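PDB 3E8T: takeout-like protein 1 from Epiphyas postvittana, which probably carries hydrophobic ligands in this insect, and holds a ubiquinone-8 molecule along the length of its interior. Local coordinates for residues Trp76-Phe87 with Ile123-Met131; Gly101-Thr109 with Met174-Val185. All blocks are in the same frame, centred on the assembly; numbering follows the deposited sequence. Where two conformers were deposited one is given.

Contact 1: residues Trp76-Phe87 with Ile123-Met131; sequences WDLKKKNIEVDF and IHLVVSYEM. With UQ8 (Ubiquinone-8), chain B.
The phenol ring of Tyr129 lies between two side chains of the facing segment: Lys81 CB sits over one face, 4.2 Å from the ring centroid of Tyr129, and the CZ2 corner of Trp76 covers the rim of the other. The two aromatic planes are inclined at 55°, neither stacked nor edge-to-face. At the indole's edge, Trp76 NE1 gives a weak, bent hydrogen bond to Tyr129 OH (2.9 Å), and in its plane lies the quinone oxygen O2 of ubiquinone-8, 3.5 Å from Trp76 CZ3. Ile83 CG1 sits over the centre of one indole face. At the far end Ile123 CB rests over a face of the Phe87 ring, 3.8 Å from its centroid; chi1 of 61° swings this ring back over Ile123, while C19 of the isoprenoid tail lies at its edge. Replacing Trp76 with alanine would probably leave Tyr129 OH without this donor and open a gap between the tyrosine ring and the quinone head.

Between these ends, strands 82-87 and 123-131 run antiparallel, paired by backbone bonds such as Val85 N to Leu125 O (2.8 Å), and their side chains alternate between two faces. Ile83, Val85, Phe87, Ile123, Leu125 and Val127 share the buried face, where Leu125 CD2 meets C15 of the tail at 3.5 Å. On the other, His124 ND1 donates to the syn side of Asp86 OD1 (2.7 Å, 170°), within the imidazole plane but tilted from the carboxylate plane, and a water bonded to His124 NE2 also reaches Glu84 OE2 weakly. The carboxylate fixes the ring's rotation and is likely to favour the doubly protonated, cationic imidazolium. Chemistry thus divides by face: Trp76, Phe87 and Leu125 meet the ubiquinone within; Asp86, His124 and Glu84 mix with Val126 and Ser128 outside.

Contact 2: residues Gly101-Thr109 with Met174-Val185; sequences GRILILPIT and MLTFLNQNWKQV
Phe177 extends from helix 174-180 toward the hairpin formed by residues 102-107, and most of its side-chain atoms have neighbours there. Its CB touches Leu106 CD1, at 3.9 Å. With CG anti to the backbone N (chi1 178°), the ring is carried out, and the same methyl, Leu106 CD1, settles over one face in a CH-pi contact, 3.7 Å from the Phe177 centroid, with the ring's CD1 and CD2 beneath it. Over the rim of the opposite face lies Asn181 ND2, held there by its hydrogen bond to Phe177 O. Farther along, Phe177 CE1 meets Ile105 CG1 and Leu106 CG, Phe177 CE2 comes within 3.5 Å of Ile103 O, and CZ at the tip meets Ile105 CG1 and, near the ring plane, Leu104 CB.

The hairpin reverses through a type II' beta turn from Ile103 to Leu106, and Arg102 NH1 bonds to Leu104 O within it. It belongs to the long curved sheet that wraps a helix in the haemolymph juvenile hormone binding protein family, of the same clan as BPI. The helical run is interrupted at Asn181, between helices 168-180 and 182-211, so the turn packs against both. Leu104 reaches the second helix, its CD1 lying 3.4 Å from Gln184 OE1 and touching Val185. Met174, bent at chi2 and chi3, tucks its CE among Ile103, Leu106 and Ile108, 3.8 Å from Leu106 CB. Leu178 and Ile108 touch the ubiquinone tail.

Contacts 1 and 2 lie on opposite sides of the chain's centre, their centres 36 Å apart, and the elongated ubiquinone-8 spans the distance between them. Contact 1 borders the quinone head at Trp76 and the second and third isoprenoid units at Leu125 and Phe87; contact 2 reaches the far end of the tail through Leu178 and Ile108, whose side chain comes within about 3 Å of the ligand. The two do not touch, their nearest atoms being about 10 Å apart, yet one antiparallel sheet serves both: strand 82-100 leads from contact 1 to the hairpin of contact 2, and strand 113-133 returns. Each contact thereby places a few side chains on the one long pocket.

Contact 1: residues Trp76-Phe87 with Ile123-Met131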
loop_
_atom_site.group_PDB
_atom_site.type_symbol
_atom_site.label_atom_id
_atom_site.label_comp_id
_atom_site.label_asym_id
_atom_site.label_seq_id
_atom_site.Cartn_x
_atom_site.Cartn_y
_atom_site.Cartn_z
ATOM N N TRP A 76 10.305 -5.392 -16.096
ATOM C CA TRP A 76 11.581 -5.421 -15.488
ATOM C C TRP A 76 12.537 -4.927 -16.563
ATOM O O TRP A 76 12.642 -5.557 -17.613
ATOM C CB TRP A 76 11.810 -6.871 -14.996
ATOM C CG TRP A 76 12.954 -7.032 -14.165
ATOM C CD1 TRP A 76 14.250 -6.672 -14.460
ATOM C CD2 TRP A 76 12.990 -7.626 -12.882
ATOM N NE1 TRP A 76 15.069 -7.011 -13.416
ATOM C CE2 TRP A 76 14.332 -7.573 -12.430
ATOM C CE3 TRP A 76 12.036 -8.187 -12.052
ATOM C CZ2 TRP A 76 14.724 -8.072 -11.212
ATOM C CZ3 TRP A 76 12.433 -8.665 -10.819
ATOM C CH2 TRP A 76 13.775 -8.620 -10.418
ATOM N N ASP A 77 13.160 -3.772 -16.352
ATOM C CA ASP A 77 14.062 -3.150 -17.313
ATOM C C ASP A 77 15.516 -3.333 -16.896
ATOM O O ASP A 77 16.011 -2.612 -16.037
ATOM C CB ASP A 77 13.745 -1.681 -17.462
ATOM C CG ASP A 77 14.672 -0.973 -18.430
ATOM O OD1 ASP A 77 15.592 -1.630 -18.974
ATOM O OD2 ASP A 77 14.491 0.260 -18.607
ATOM N N LEU A 78 16.202 -4.284 -17.526
ATOM C CA LEU A 78 17.592 -4.599 -17.183
ATOM C C LEU A 78 18.587 -3.468 -17.494
ATOM O O LEU A 78 19.635 -3.388 -16.854
ATOM C CB LEU A 78 17.998 -5.920 -17.876
ATOM C CG LEU A 78 17.319 -7.235 -17.406
ATOM C CD1 LEU A 78 17.570 -8.424 -18.415
ATOM C CD2 LEU A 78 17.706 -7.662 -15.979
ATOM N N LYS A 79 18.257 -2.572 -18.419
ATOM C CA LYS A 79 19.159 -1.469 -18.784
ATOM C C LYS A 79 19.173 -0.346 -17.738
ATOM O O LYS A 79 20.238 0.111 -17.291
ATOM C CB LYS A 79 18.771 -0.918 -20.168
ATOM C CG LYS A 79 19.613 0.264 -20.646
ATOM C CD LYS A 79 19.194 0.773 -22.029
ATOM C CE LYS A 79 20.166 1.838 -22.538
ATOM N NZ LYS A 79 20.151 3.101 -21.734
ATOM N N LYS A 80 17.973 0.075 -17.342
ATOM C CA LYS A 80 17.783 1.103 -16.346
ATOM C C LYS A 80 17.913 0.554 -14.916
ATOM O O LYS A 80 18.092 1.334 -13.981
ATOM C CB LYS A 80 16.408 1.737 -16.513
ATOM C CG LYS A 80 16.332 2.672 -17.732
ATOM C CD LYS A 80 14.971 3.316 -17.882
ATOM C CE LYS A 80 14.747 4.451 -16.876
ATOM N NZ LYS A 80 13.341 5.004 -16.934
ATOM N N LYS A 81 17.839 -0.764 -14.782
ATOM C CA LYS A 81 17.771 -1.475 -13.507
ATOM C C LYS A 81 16.622 -0.947 -12.647
ATOM O O LYS A 81 16.775 -0.573 -11.487
ATOM C CB LYS A 81 19.098 -1.451 -12.760
ATOM C CG LYS A 81 20.243 -2.089 -13.546
ATOM C CD LYS A 81 21.527 -1.903 -12.759
ATOM C CE LYS A 81 22.786 -1.786 -13.611
ATOM N NZ LYS A 81 23.963 -1.548 -12.718
ATOM N N ASN A 82 15.458 -0.901 -13.262
ATOM C CA ASN A 82 14.217 -0.519 -12.590
ATOM C C ASN A 82 13.180 -1.594 -12.903
ATOM O O ASN A 82 13.251 -2.266 -13.925
ATOM C CB ASN A 82 13.679 0.853 -13.073
ATOM C CG ASN A 82 14.543 2.072 -12.672
ATOM O OD1 ASN A 82 15.290 2.057 -11.713
ATOM N ND2 ASN A 82 14.369 3.166 -13.425
ATOM N N ILE A 83 12.206 -1.720 -12.009
ATOM C CA ILE A 83 11.059 -2.603 -12.163
ATOM C C ILE A 83 9.800 -1.747 -12.011
ATOM O O ILE A 83 9.694 -1.030 -11.023
ATOM C CB ILE A 83 11.053 -3.693 -11.105
ATOM C CG1 ILE A 83 12.380 -4.431 -11.014
ATOM C CG2 ILE A 83 9.955 -4.698 -11.367
ATOM C CD1 ILE A 83 12.593 -5.236 -9.735
ATOM N N GLU A 84 8.871 -1.823 -12.961
ATOM C CA GLU A 84 7.589 -1.134 -12.866
ATOM C C GLU A 84 6.500 -2.156 -12.696
ATOM O O GLU A 84 6.395 -3.093 -13.506
ATOM C CB GLU A 84 7.301 -0.335 -14.117
ATOM C CG GLU A 84 8.293 0.784 -14.391
ATOM C CD GLU A 84 7.834 1.769 -15.463
ATOM O OE1 GLU A 84 6.653 1.718 -15.900
ATOM O OE2 GLU A 84 8.661 2.639 -15.855
ATOM N N VAL A 85 5.694 -1.980 -11.631
ATOM C CA VAL A 85 4.592 -2.862 -11.308
ATOM C C VAL A 85 3.300 -2.035 -11.235
ATOM O O VAL A 85 3.204 -1.063 -10.473
ATOM C CB VAL A 85 4.793 -3.608 -9.948
ATOM C CG1 VAL A 85 3.709 -4.588 -9.746
ATOM C CG2 VAL A 85 6.177 -4.301 -9.875
ATOM N N ASP A 86 2.329 -2.430 -12.045
ATOM C CA ASP A 86 1.008 -1.822 -12.047
ATOM C C ASP A 86 0.037 -2.857 -11.515
ATOM O O ASP A 86 0.030 -3.997 -11.973
ATOM C CB ASP A 86 0.609 -1.443 -13.472
ATOM C CG ASP A 86 1.392 -0.307 -13.992
ATOM O OD1 ASP A 86 1.180 0.792 -13.465
ATOM O OD2 ASP A 86 2.217 -0.478 -14.905
ATOM N N PHE A 87 -0.760 -2.498 -10.516
ATOM C CA PHE A 87 -1.749 -3.417 -9.973
ATOM C C PHE A 87 -2.948 -2.664 -9.433
ATOM O O PHE A 87 -2.906 -1.440 -9.301
ATOM C CB PHE A 87 -1.130 -4.330 -8.880
ATOM C CG PHE A 87 -0.575 -3.622 -7.674
ATOM C CD1 PHE A 87 -1.297 -3.589 -6.500
ATOM C CD2 PHE A 87 0.694 -3.039 -7.713
ATOM C CE1 PHE A 87 -0.789 -2.999 -5.352
ATOM C CE2 PHE A 87 1.205 -2.424 -6.565
ATOM C CZ PHE A 87 0.425 -2.409 -5.409
ATOM N N ILE A 123 -2.432 1.201 -8.395
ATOM C CA ILE A 123 -1.152 1.544 -7.854
ATOM C C ILE A 123 -0.078 1.356 -8.925
ATOM O O ILE A 123 -0.070 0.371 -9.629
ATOM C CB ILE A 123 -0.769 0.683 -6.634
ATOM C CG1 ILE A 123 -1.848 0.761 -5.569
ATOM C CG2 ILE A 123 0.573 1.058 -6.068
ATOM C CD1 ILE A 123 -2.011 2.043 -4.943
ATOM N N HIS A 124 0.801 2.328 -9.065
ATOM C CA HIS A 124 1.976 2.275 -9.949
ATOM C C HIS A 124 3.229 2.366 -9.083
ATOM O O HIS A 124 3.495 3.390 -8.454
ATOM C CB HIS A 124 1.938 3.407 -10.993
ATOM C CG HIS A 124 3.088 3.422 -11.950
ATOM N ND1 HIS A 124 3.181 2.541 -13.003
ATOM C CD2 HIS A 124 4.192 4.216 -12.025
ATOM C CE1 HIS A 124 4.295 2.784 -13.677
ATOM N NE2 HIS A 124 4.915 3.807 -13.122
ATOM N N LEU A 125 3.967 1.270 -9.026
ATOM C CA LEU A 125 5.174 1.150 -8.220
ATOM C C LEU A 125 6.385 1.062 -9.143
ATOM O O LEU A 125 6.398 0.271 -10.075
ATOM C CB LEU A 125 5.089 -0.135 -7.378
ATOM C CG LEU A 125 6.327 -0.620 -6.659
ATOM C CD1 LEU A 125 6.659 0.335 -5.499
ATOM C CD2 LEU A 125 6.120 -2.047 -6.170
ATOM N N VAL A 126 7.417 1.847 -8.878
ATOM C CA VAL A 126 8.685 1.759 -9.571
ATOM C C VAL A 126 9.758 1.501 -8.527
ATOM O O VAL A 126 9.796 2.204 -7.507
ATOM C CB VAL A 126 9.001 3.032 -10.362
ATOM C CG1 VAL A 126 10.316 2.821 -11.158
ATOM C CG2 VAL A 126 7.812 3.420 -11.246
ATOM N N VAL A 127 10.591 0.494 -8.767
ATOM C CA VAL A 127 11.661 0.151 -7.841
ATOM C C VAL A 127 12.970 0.134 -8.601
ATOM O O VAL A 127 13.043 -0.425 -9.701
ATOM C CB VAL A 127 11.435 -1.240 -7.257
ATOM C CG1 VAL A 127 12.637 -1.746 -6.441
ATOM C CG2 VAL A 127 10.117 -1.295 -6.458
ATOM N N SER A 128 14.008 0.737 -8.027
ATOM C CA SER A 128 15.358 0.592 -8.534
ATOM C C SER A 128 16.095 -0.481 -7.774
ATOM O O SER A 128 15.874 -0.663 -6.575
ATOM C CB SER A 128 16.076 1.898 -8.449
ATOM O OG SER A 128 16.047 2.364 -7.150
ATOM N N TYR A 129 16.950 -1.219 -8.475
ATOM C CA TYR A 129 17.655 -2.335 -7.843
ATOM C C TYR A 129 19.063 -2.414 -8.402
ATOM O O TYR A 129 19.395 -1.827 -9.434
ATOM C CB TYR A 129 16.922 -3.677 -8.096
ATOM C CG TYR A 129 17.038 -4.153 -9.483
ATOM C CD1 TYR A 129 18.124 -4.940 -9.854
ATOM C CD2 TYR A 129 16.117 -3.791 -10.482
ATOM C CE1 TYR A 129 18.269 -5.372 -11.141
ATOM C CE2 TYR A 129 16.277 -4.229 -11.796
ATOM C CZ TYR A 129 17.385 -5.016 -12.117
ATOM O OH TYR A 129 17.549 -5.438 -13.401
ATOM N N GLU A 130 19.860 -3.215 -7.723
ATOM C CA GLU A 130 21.163 -3.605 -8.215
ATOM C C GLU A 130 21.284 -5.107 -8.036
ATOM O O GLU A 130 20.819 -5.638 -7.029
ATOM C CB GLU A 130 22.231 -2.911 -7.381
ATOM C CG GLU A 130 22.402 -1.421 -7.686
ATOM C CD GLU A 130 23.055 -1.171 -9.026
ATOM O OE1 GLU A 130 24.149 -1.731 -9.256
ATOM O OE2 GLU A 130 22.467 -0.430 -9.845
ATOM N N MET A 131 21.907 -5.770 -9.001
ATOM C CA MET A 131 22.267 -7.167 -8.870
ATOM C C MET A 131 23.613 -7.183 -8.183
ATOM O O MET A 131 24.577 -6.565 -8.671
ATOM C CB MET A 131 22.396 -7.840 -10.238
ATOM C CG MET A 131 21.144 -8.017 -11.058
ATOM S SD MET A 131 19.930 -8.985 -10.231
ATOM C CE MET A 131 20.920 -10.197 -9.420
HETATM C C45 UQ8 B . -10.601 11.642 8.957
HETATM C C44 UQ8 B . -10.681 12.437 7.652
HETATM C C46 UQ8 B . -11.847 13.387 7.732
HETATM C C43 UQ8 B . -10.801 11.556 6.422
HETATM C C42 UQ8 B . -9.804 10.388 6.469
HETATM C C41 UQ8 B . -8.392 10.923 6.274
HETATM C C39 UQ8 B . -7.625 10.035 5.317
HETATM C C40 UQ8 B . -6.302 9.386 5.717
HETATM C C38 UQ8 B . -8.086 9.864 4.040
HETATM C C37 UQ8 B . -7.474 9.071 3.080
HETATM C C36 UQ8 B . -8.496 8.937 1.950
HETATM C C34 UQ8 B . -8.073 7.949 0.878
HETATM C C35 UQ8 B . -9.047 7.641 -0.060
HETATM C C33 UQ8 B . -6.817 7.347 0.905
HETATM C C32 UQ8 B . -6.263 6.458 -0.010
HETATM C C31 UQ8 B . -5.205 5.602 0.735
HETATM C C29 UQ8 B . -4.401 4.696 -0.187
HETATM C C30 UQ8 B . -3.851 5.243 -1.543
HETATM C C28 UQ8 B . -4.159 3.377 0.180
HETATM C C27 UQ8 B . -3.445 2.452 -0.572
HETATM C C26 UQ8 B . -2.731 1.425 0.320
HETATM C C24 UQ8 B . -2.155 0.282 -0.523
HETATM C C25 UQ8 B . -3.088 -0.723 -1.221
HETATM C C23 UQ8 B . -0.789 0.162 -0.658
HETATM C C22 UQ8 B . -0.093 -0.815 -1.374
HETATM C C21 UQ8 B . 1.403 -0.504 -1.413
HETATM C C19 UQ8 B . 2.207 -1.295 -2.446
HETATM C C20 UQ8 B . 3.653 -0.815 -2.555
HETATM C C18 UQ8 B . 2.100 -2.816 -2.266
HETATM C C17 UQ8 B . 3.000 -3.564 -3.259
HETATM C C16 UQ8 B . 2.588 -5.033 -3.453
HETATM C C14 UQ8 B . 3.731 -5.779 -4.133
HETATM C C15 UQ8 B . 4.524 -5.072 -5.248
HETATM C C13 UQ8 B . 4.088 -7.069 -3.746
HETATM C C12 UQ8 B . 5.139 -7.770 -4.332
HETATM C C11 UQ8 B . 4.962 -9.302 -4.283
HETATM C C9 UQ8 B . 5.750 -9.995 -5.410
HETATM C C10 UQ8 B . 6.838 -9.089 -6.010
HETATM C C8 UQ8 B . 6.345 -11.292 -4.868
HETATM C C7 UQ8 B . 7.869 -11.237 -4.729
HETATM C C6 UQ8 B . 8.617 -11.537 -6.051
HETATM C C1 UQ8 B . 9.704 -10.737 -6.420
HETATM C C1M UQ8 B . 10.070 -9.688 -5.577
HETATM C C2 UQ8 B . 10.416 -10.960 -7.605
HETATM O O2 UQ8 B . 11.377 -10.256 -7.926
HETATM C C3 UQ8 B . 10.052 -12.003 -8.442
HETATM O O3 UQ8 B . 10.748 -12.220 -9.595
HETATM C C3M UQ8 B . 11.892 -13.031 -9.332
HETATM C C4 UQ8 B . 8.973 -12.812 -8.109
HETATM O O4 UQ8 B . 8.630 -13.835 -8.947
HETATM C C4M UQ8 B . 8.433 -13.350 -10.284
HETATM C C5 UQ8 B . 8.260 -12.580 -6.924
HETATM O O5 UQ8 B . 7.313 -13.322 -6.648
HETATM O O HOH W 1 7.002 4.990 -14.326
HETATM O O HOH W 2 -1.388 1.102 -12.058
#

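Contact 2: residues Gly101-Thr109 with Met174-Val185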
loop_
_atom_site.group_PDB
_atom_site.type_symbol
_atom_site.label_atom_id
_atom_site.label_comp_id
_atom_site.label_asym_id
_atom_site.label_seq_id
_atom_site.Cartn_x
_atom_site.Cartn_y
_atom_site.Cartn_z
ATOM N N GLY A 101 -9.249 20.313 13.040
ATOM C CA GLY A 101 -9.009 21.302 12.002
ATOM C C GLY A 101 -10.205 21.336 11.058
ATOM O O GLY A 101 -11.371 21.485 11.455
ATOM N N ARG A 102 -9.935 21.131 9.780
ATOM C CA ARG A 102 -10.989 21.159 8.788
ATOM C C ARG A 102 -10.710 20.144 7.707
ATOM O O ARG A 102 -9.568 19.739 7.473
ATOM C CB ARG A 102 -11.155 22.473 8.111
ATOM C CG ARG A 102 -9.987 22.931 7.456
ATOM C CD ARG A 102 -10.175 24.328 6.701
ATOM N NE ARG A 102 -8.879 24.765 6.184
ATOM C CZ ARG A 102 -8.323 24.370 5.052
ATOM N NH1 ARG A 102 -8.978 23.644 4.162
ATOM N NH2 ARG A 102 -7.091 24.794 4.745
ATOM N N ILE A 103 -11.784 19.716 7.088
ATOM C CA ILE A 103 -11.700 18.909 5.908
ATOM C C ILE A 103 -12.301 19.731 4.782
ATOM O O ILE A 103 -13.507 19.917 4.715
ATOM C CB ILE A 103 -12.411 17.589 6.201
ATOM C CG1 ILE A 103 -12.377 16.659 5.007
ATOM C CG2 ILE A 103 -13.790 17.842 6.738
ATOM C CD1 ILE A 103 -11.048 16.356 4.628
ATOM N N LEU A 104 -11.423 20.222 3.912
ATOM C CA LEU A 104 -11.821 21.092 2.814
ATOM C C LEU A 104 -12.513 22.327 3.397
ATOM O O LEU A 104 -11.851 23.133 4.091
ATOM C CB LEU A 104 -12.630 20.326 1.780
ATOM C CG LEU A 104 -12.069 18.970 1.301
ATOM C CD1 LEU A 104 -13.033 18.250 0.318
ATOM C CD2 LEU A 104 -10.629 19.015 0.748
ATOM N N ILE A 105 -13.820 22.478 3.300
ATOM C CA ILE A 105 -14.527 23.656 3.778
ATOM C C ILE A 105 -15.303 23.414 5.061
ATOM O O ILE A 105 -15.971 24.332 5.518
ATOM C CB ILE A 105 -15.498 24.162 2.679
ATOM C CG1 ILE A 105 -16.585 23.155 2.344
ATOM C CG2 ILE A 105 -14.728 24.605 1.406
ATOM C CD1 ILE A 105 -17.693 23.708 1.469
ATOM N N LEU A 106 -15.230 22.218 5.657
ATOM C CA LEU A 106 -15.998 21.952 6.892
ATOM C C LEU A 106 -15.081 21.727 8.088
ATOM O O LEU A 106 -14.122 20.996 8.010
ATOM C CB LEU A 106 -16.832 20.697 6.742
ATOM C CG LEU A 106 -18.053 20.672 5.852
ATOM C CD1 LEU A 106 -18.784 19.311 6.086
ATOM C CD2 LEU A 106 -18.973 21.873 6.134
ATOM N N PRO A 107 -15.408 22.302 9.224
ATOM C CA PRO A 107 -14.672 21.965 10.431
ATOM C C PRO A 107 -14.858 20.487 10.795
ATOM O O PRO A 107 -15.951 19.934 10.544
ATOM C CB PRO A 107 -15.277 22.887 11.487
ATOM C CG PRO A 107 -16.103 23.850 10.748
ATOM C CD PRO A 107 -16.454 23.296 9.428
ATOM N N ILE A 108 -13.858 19.920 11.459
ATOM C CA ILE A 108 -13.972 18.527 11.910
ATOM C C ILE A 108 -13.362 18.381 13.267
ATOM O O ILE A 108 -12.334 18.955 13.566
ATOM C CB ILE A 108 -13.349 17.528 10.878
ATOM C CG1 ILE A 108 -13.725 16.087 11.201
ATOM C CG2 ILE A 108 -11.817 17.741 10.759
ATOM C CD1 ILE A 108 -13.466 15.130 10.072
ATOM N N THR A 109 -14.004 17.523 14.071
ATOM C CA THR A 109 -13.339 16.934 15.228
ATOM C C THR A 109 -13.849 15.499 15.335
ATOM O O THR A 109 -14.994 15.205 15.026
ATOM C CB THR A 109 -13.594 17.632 16.569
ATOM O OG1 THR A 109 -15.003 17.607 16.865
ATOM C CG2 THR A 109 -12.980 19.039 16.634
ATOM N N MET A 174 -21.142 15.250 7.849
ATOM C CA MET A 174 -19.741 15.043 7.495
ATOM C C MET A 174 -19.521 13.769 6.714
ATOM O O MET A 174 -18.825 13.746 5.714
ATOM C CB MET A 174 -18.888 15.036 8.722
ATOM C CG MET A 174 -17.437 14.695 8.499
ATOM S SD MET A 174 -16.571 15.876 7.391
ATOM C CE MET A 174 -16.496 17.294 8.497
ATOM N N LEU A 175 -20.175 12.694 7.134
ATOM C CA LEU A 175 -19.965 11.447 6.415
ATOM C C LEU A 175 -20.508 11.541 5.017
ATOM O O LEU A 175 -19.896 11.027 4.077
ATOM C CB LEU A 175 -20.535 10.291 7.218
ATOM C CG LEU A 175 -19.806 10.001 8.550
ATOM C CD1 LEU A 175 -20.569 8.941 9.346
ATOM C CD2 LEU A 175 -18.354 9.618 8.334
ATOM N N THR A 176 -21.646 12.200 4.854
ATOM C CA THR A 176 -22.200 12.453 3.538
ATOM C C THR A 176 -21.211 13.287 2.688
ATOM O O THR A 176 -20.985 13.008 1.516
ATOM C CB THR A 176 -23.532 13.164 3.653
ATOM O OG1 THR A 176 -24.468 12.336 4.389
ATOM C CG2 THR A 176 -24.071 13.554 2.287
ATOM N N PHE A 177 -20.688 14.333 3.272
ATOM C CA PHE A 177 -19.710 15.209 2.625
ATOM C C PHE A 177 -18.486 14.425 2.169
ATOM O O PHE A 177 -18.020 14.632 1.050
ATOM C CB PHE A 177 -19.355 16.318 3.617
ATOM C CG PHE A 177 -18.320 17.296 3.147
ATOM C CD1 PHE A 177 -18.689 18.366 2.382
ATOM C CD2 PHE A 177 -17.014 17.209 3.532
ATOM C CE1 PHE A 177 -17.771 19.285 2.028
ATOM C CE2 PHE A 177 -16.119 18.124 3.178
ATOM C CZ PHE A 177 -16.482 19.159 2.418
ATOM N N LEU A 178 -17.939 13.589 3.027
ATOM C CA LEU A 178 -16.785 12.838 2.644
ATOM C C LEU A 178 -17.044 11.906 1.473
ATOM O O LEU A 178 -16.252 11.820 0.516
ATOM C CB LEU A 178 -16.214 12.083 3.829
ATOM C CG LEU A 178 -15.668 12.960 4.930
ATOM C CD1 LEU A 178 -15.321 12.100 6.186
ATOM C CD2 LEU A 178 -14.464 13.767 4.453
ATOM N N ASN A 179 -18.178 11.200 1.536
ATOM C CA ASN A 179 -18.475 10.287 0.477
ATOM C C ASN A 179 -18.766 11.016 -0.818
ATOM O O ASN A 179 -18.430 10.520 -1.896
ATOM C CB ASN A 179 -19.630 9.409 0.860
ATOM C CG ASN A 179 -19.254 8.327 1.773
ATOM O OD1 ASN A 179 -18.132 8.156 2.185
ATOM N ND2 ASN A 179 -20.204 7.442 1.944
ATOM N N GLN A 180 -19.380 12.192 -0.750
ATOM C CA GLN A 180 -19.628 12.954 -1.983
ATOM C C GLN A 180 -18.353 13.467 -2.625
ATOM O O GLN A 180 -18.258 13.560 -3.859
ATOM C CB GLN A 180 -20.489 14.121 -1.622
ATOM C CG GLN A 180 -21.875 13.601 -1.409
ATOM C CD GLN A 180 -22.870 14.664 -1.159
ATOM O OE1 GLN A 180 -22.531 15.791 -0.731
ATOM N NE2 GLN A 180 -24.140 14.331 -1.415
ATOM N N ASN A 181 -17.379 13.787 -1.812
ATOM C CA ASN A 181 -16.148 14.393 -2.261
ATOM C C ASN A 181 -14.999 13.404 -2.131
ATOM O O ASN A 181 -13.877 13.775 -1.945
ATOM C CB ASN A 181 -15.867 15.669 -1.466
ATOM C CG ASN A 181 -16.924 16.701 -1.694
ATOM O OD1 ASN A 181 -16.973 17.340 -2.743
ATOM N ND2 ASN A 181 -17.830 16.857 -0.718
ATOM N N TRP A 182 -15.328 12.129 -2.326
ATOM C CA TRP A 182 -14.349 11.086 -2.084
ATOM C C TRP A 182 -13.107 11.234 -2.925
ATOM O O TRP A 182 -12.003 10.950 -2.455
ATOM C CB TRP A 182 -14.985 9.676 -2.261
ATOM C CG TRP A 182 -15.378 9.332 -3.644
ATOM C CD1 TRP A 182 -16.625 9.518 -4.215
ATOM C CD2 TRP A 182 -14.538 8.813 -4.679
ATOM N NE1 TRP A 182 -16.577 9.128 -5.526
ATOM C CE2 TRP A 182 -15.319 8.721 -5.838
ATOM C CE3 TRP A 182 -13.193 8.437 -4.730
ATOM C CZ2 TRP A 182 -14.824 8.228 -7.026
ATOM C CZ3 TRP A 182 -12.707 7.981 -5.904
ATOM C CH2 TRP A 182 -13.505 7.907 -7.048
ATOM N N LYS A 183 -13.243 11.627 -4.187
ATOM C CA LYS A 183 -12.069 11.672 -5.032
ATOM C C LYS A 183 -11.110 12.778 -4.600
ATOM O O LYS A 183 -9.913 12.580 -4.451
ATOM C CB LYS A 183 -12.467 11.827 -6.512
ATOM C CG LYS A 183 -11.324 11.820 -7.487
ATOM C CD LYS A 183 -10.565 10.538 -7.517
ATOM C CE LYS A 183 -9.496 10.613 -8.601
ATOM N NZ LYS A 183 -8.807 9.307 -8.668
ATOM N N GLN A 184 -11.660 13.963 -4.334
ATOM C CA GLN A 184 -10.856 15.067 -3.848
ATOM C C GLN A 184 -10.164 14.684 -2.531
ATOM O O GLN A 184 -9.000 14.998 -2.326
ATOM C CB GLN A 184 -11.734 16.293 -3.651
ATOM C CG GLN A 184 -10.998 17.450 -3.050
ATOM C CD GLN A 184 -11.802 18.725 -2.988
ATOM O OE1 GLN A 184 -13.023 18.677 -3.022
ATOM N NE2 GLN A 184 -11.125 19.823 -2.827
ATOM N N VAL A 185 -10.912 14.053 -1.601
ATOM C CA VAL A 185 -10.334 13.659 -0.337
ATOM C C VAL A 185 -9.196 12.676 -0.558
ATOM O O VAL A 185 -8.143 12.784 0.079
ATOM C CB VAL A 185 -11.453 13.092 0.580
ATOM C CG1 VAL A 185 -10.835 12.485 1.853
ATOM C CG2 VAL A 185 -12.419 14.222 0.964
#